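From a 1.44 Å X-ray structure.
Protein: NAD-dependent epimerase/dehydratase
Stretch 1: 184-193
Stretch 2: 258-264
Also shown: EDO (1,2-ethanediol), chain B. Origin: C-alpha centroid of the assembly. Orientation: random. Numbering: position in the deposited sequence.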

# COMPACT_ATOMS: atom_id res chain seq x y z
N ARG A 184 -9.17 4.54 -1.49
CA ARG A 184 -8.77 3.11 -1.43
C ARG A 184 -7.93 2.64 -2.61
O ARG A 184 -7.93 3.26 -3.67
CB ARG A 184 -10.01 2.19 -1.37
CG ARG A 184 -10.82 2.20 -2.69
CD ARG A 184 -12.26 1.62 -2.63
NE ARG A 184 -12.86 2.18 -1.43
CZ ARG A 184 -13.12 3.47 -1.27
NH1 ARG A 184 -13.11 4.31 -2.29
NH2 ARG A 184 -13.44 3.88 -0.07
N ILE A 185 -7.22 1.55 -2.39
CA ILE A 185 -6.50 0.87 -3.46
C ILE A 185 -6.67 -0.62 -3.19
O ILE A 185 -6.48 -1.09 -2.09
CB ILE A 185 -5.00 1.33 -3.50
CG1 ILE A 185 -4.25 0.72 -4.70
CG2 ILE A 185 -4.28 1.02 -2.19
CD1 ILE A 185 -4.64 1.36 -6.09
N HIS A 186 -7.00 -1.37 -4.23
CA HIS A 186 -7.10 -2.81 -4.07
C HIS A 186 -5.68 -3.39 -3.95
O HIS A 186 -4.77 -2.96 -4.67
CB HIS A 186 -7.77 -3.39 -5.31
CG HIS A 186 -8.19 -4.83 -5.16
ND1 HIS A 186 -7.28 -5.88 -5.13
CD2 HIS A 186 -9.42 -5.38 -5.05
CE1 HIS A 186 -7.95 -7.02 -5.01
NE2 HIS A 186 -9.24 -6.75 -4.97
N ARG A 187 -5.50 -4.34 -3.05
CA ARG A 187 -4.21 -5.03 -2.89
C ARG A 187 -3.58 -5.40 -4.23
O ARG A 187 -2.37 -5.23 -4.43
CB ARG A 187 -4.40 -6.30 -2.06
CG ARG A 187 -3.13 -7.13 -1.84
CD ARG A 187 -3.53 -8.60 -1.54
NE ARG A 187 -4.04 -9.30 -2.71
CZ ARG A 187 -4.49 -10.55 -2.71
NH1 ARG A 187 -4.50 -11.25 -1.58
NH2 ARG A 187 -4.97 -11.07 -3.82
N ASP A 188 -4.36 -5.94 -5.16
CA ASP A 188 -3.76 -6.41 -6.41
C ASP A 188 -3.32 -5.27 -7.30
O ASP A 188 -2.36 -5.41 -8.05
CB ASP A 188 -4.73 -7.27 -7.19
CG ASP A 188 -5.05 -8.60 -6.52
OD1 ASP A 188 -4.47 -8.97 -5.49
OD2 ASP A 188 -5.87 -9.33 -7.12
N ASP A 189 -4.01 -4.13 -7.26
CA ASP A 189 -3.50 -2.96 -7.97
C ASP A 189 -2.26 -2.38 -7.33
O ASP A 189 -1.36 -1.91 -8.03
CB ASP A 189 -4.59 -1.87 -8.08
CG ASP A 189 -5.50 -2.09 -9.25
OD1 ASP A 189 -4.96 -2.32 -10.36
OD2 ASP A 189 -6.74 -1.97 -9.10
N GLY A 190 -2.19 -2.34 -6.00
CA GLY A 190 -0.98 -1.85 -5.35
C GLY A 190 0.21 -2.72 -5.77
O GLY A 190 1.28 -2.20 -6.11
N ALA A 191 0.04 -4.06 -5.74
CA ALA A 191 1.12 -4.94 -6.11
C ALA A 191 1.45 -4.81 -7.59
O ALA A 191 2.64 -4.76 -7.94
CB ALA A 191 0.71 -6.39 -5.81
N ALA A 192 0.43 -4.81 -8.43
CA ALA A 192 0.67 -4.76 -9.88
C ALA A 192 1.27 -3.42 -10.28
O ALA A 192 2.06 -3.35 -11.21
CB ALA A 192 -0.60 -5.02 -10.65
N PHE A 193 0.93 -2.33 -9.59
CA PHE A 193 1.54 -1.04 -9.94
C PHE A 193 3.02 -1.07 -9.58
O PHE A 193 3.88 -0.59 -10.36
CB PHE A 193 0.83 0.10 -9.20
CG PHE A 193 1.43 1.46 -9.48
CD1 PHE A 193 1.51 1.94 -10.77
CD2 PHE A 193 1.87 2.26 -8.44
CE1 PHE A 193 2.04 3.19 -11.04
CE2 PHE A 193 2.43 3.53 -8.69
CZ PHE A 193 2.51 3.98 -9.98
N GLY A 258 0.92 5.30 -17.21
CA GLY A 258 0.46 4.29 -18.16
C GLY A 258 -0.10 3.05 -17.49
O GLY A 258 -0.63 2.18 -18.18
N TYR A 259 0.01 2.98 -16.16
CA TYR A 259 -0.53 1.82 -15.46
C TYR A 259 -2.04 1.78 -15.61
O TYR A 259 -2.71 2.81 -15.50
CB TYR A 259 -0.13 1.88 -13.97
CG TYR A 259 -0.76 0.71 -13.23
CD1 TYR A 259 -0.27 -0.59 -13.43
CD2 TYR A 259 -1.86 0.89 -12.39
CE1 TYR A 259 -0.85 -1.70 -12.81
CE2 TYR A 259 -2.43 -0.20 -11.75
CZ TYR A 259 -1.95 -1.48 -11.99
OH TYR A 259 -2.53 -2.57 -11.42
N GLN A 260 -2.58 0.59 -15.86
CA GLN A 260 -4.04 0.39 -16.00
C GLN A 260 -4.60 -0.32 -14.78
O GLN A 260 -4.25 -1.45 -14.46
CB GLN A 260 -4.39 -0.39 -17.26
CG GLN A 260 -4.11 0.44 -18.50
CD GLN A 260 -4.39 -0.31 -19.77
OE1 GLN A 260 -3.82 -1.37 -20.03
NE2 GLN A 260 -5.26 0.26 -20.61
N LEU A 261 -5.47 0.38 -14.05
CA LEU A 261 -6.07 -0.25 -12.88
C LEU A 261 -6.90 -1.48 -13.21
O LEU A 261 -7.74 -1.47 -14.13
CB LEU A 261 -6.93 0.77 -12.15
CG LEU A 261 -6.19 1.90 -11.43
CD1 LEU A 261 -7.07 3.14 -11.26
CD2 LEU A 261 -5.57 1.46 -10.08
N ILE A 262 -6.67 -2.53 -12.44
CA ILE A 262 -7.49 -3.74 -12.51
C ILE A 262 -8.89 -3.43 -11.97
O ILE A 262 -9.89 -3.86 -12.53
CB ILE A 262 -6.88 -4.88 -11.67
CG1 ILE A 262 -5.47 -5.22 -12.18
CG2 ILE A 262 -7.77 -6.15 -11.69
CD1 ILE A 262 -4.70 -6.07 -11.20
N TYR A 263 -8.94 -2.67 -10.86
CA TYR A 263 -10.18 -2.32 -10.19
C TYR A 263 -10.22 -0.82 -10.10
O TYR A 263 -9.79 -0.24 -9.10
CB TYR A 263 -10.23 -2.93 -8.79
CG TYR A 263 -10.08 -4.41 -8.80
CD1 TYR A 263 -11.15 -5.23 -9.19
CD2 TYR A 263 -8.89 -5.01 -8.43
CE1 TYR A 263 -11.03 -6.62 -9.19
CE2 TYR A 263 -8.74 -6.39 -8.46
CZ TYR A 263 -9.82 -7.18 -8.82
OH TYR A 263 -9.63 -8.55 -8.81
N PRO A 264 -10.72 -0.16 -11.16
CA PRO A 264 -10.63 1.31 -11.23
C PRO A 264 -11.36 2.01 -10.09
O PRO A 264 -11.03 3.13 -9.76
CB PRO A 264 -11.21 1.65 -12.61
CG PRO A 264 -11.22 0.38 -13.38
CD PRO A 264 -11.24 -0.76 -12.40
C1 EDO B . -11.96 1.01 2.09
O1 EDO B . -12.54 0.55 0.91
C2 EDO B . -12.20 2.47 1.97
O2 EDO B . -13.09 2.77 3.01
O HOH W 1 -10.52 -9.52 -5.86
O HOH W 2 -7.00 -9.03 -9.47

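The contact sets the first turns of a helix against an extended loop, and its central bump is the carboxylate of Asp189. Its CA-to-CB bond points sideways, but with chi1 at -85° the end of the side chain swings into the hollow formed where the loop bends at Leu261, Ile262 and Tyr263. Two backbone amides line that hollow: Ile262 N donates to Asp189 OD1 at 2.7 Å and Tyr263 N to Asp189 OD2 at 2.9 Å. Tyr259 OH adds a third donor, 2.7 Å from Asp189 OD1, so a single acidic group holds both the turn and a ring hydroxyl.

Aromatic packing flanks this anchor. Toward the start of the helix, the ring of His186 lies face to face on that of Tyr263, centroids 4.1 Å apart and planes at 22°. The same histidine caps the helix, its ND1 accepting from Asp188 N at 2.9 Å; one flat side chain thus serves both helix and loop. Further along, Tyr259 lays its face under Phe193, whose CB sits 4.1 Å from the ring centroid, almost on the normal, while the phenylalanine edge tilts toward the same face.

The Ala192 methyl packs against both Tyr259 and Ile262, with Ala192 CB 4.0 Å from Tyr259 CE1 and 4.3 Å from Ile262 CD1.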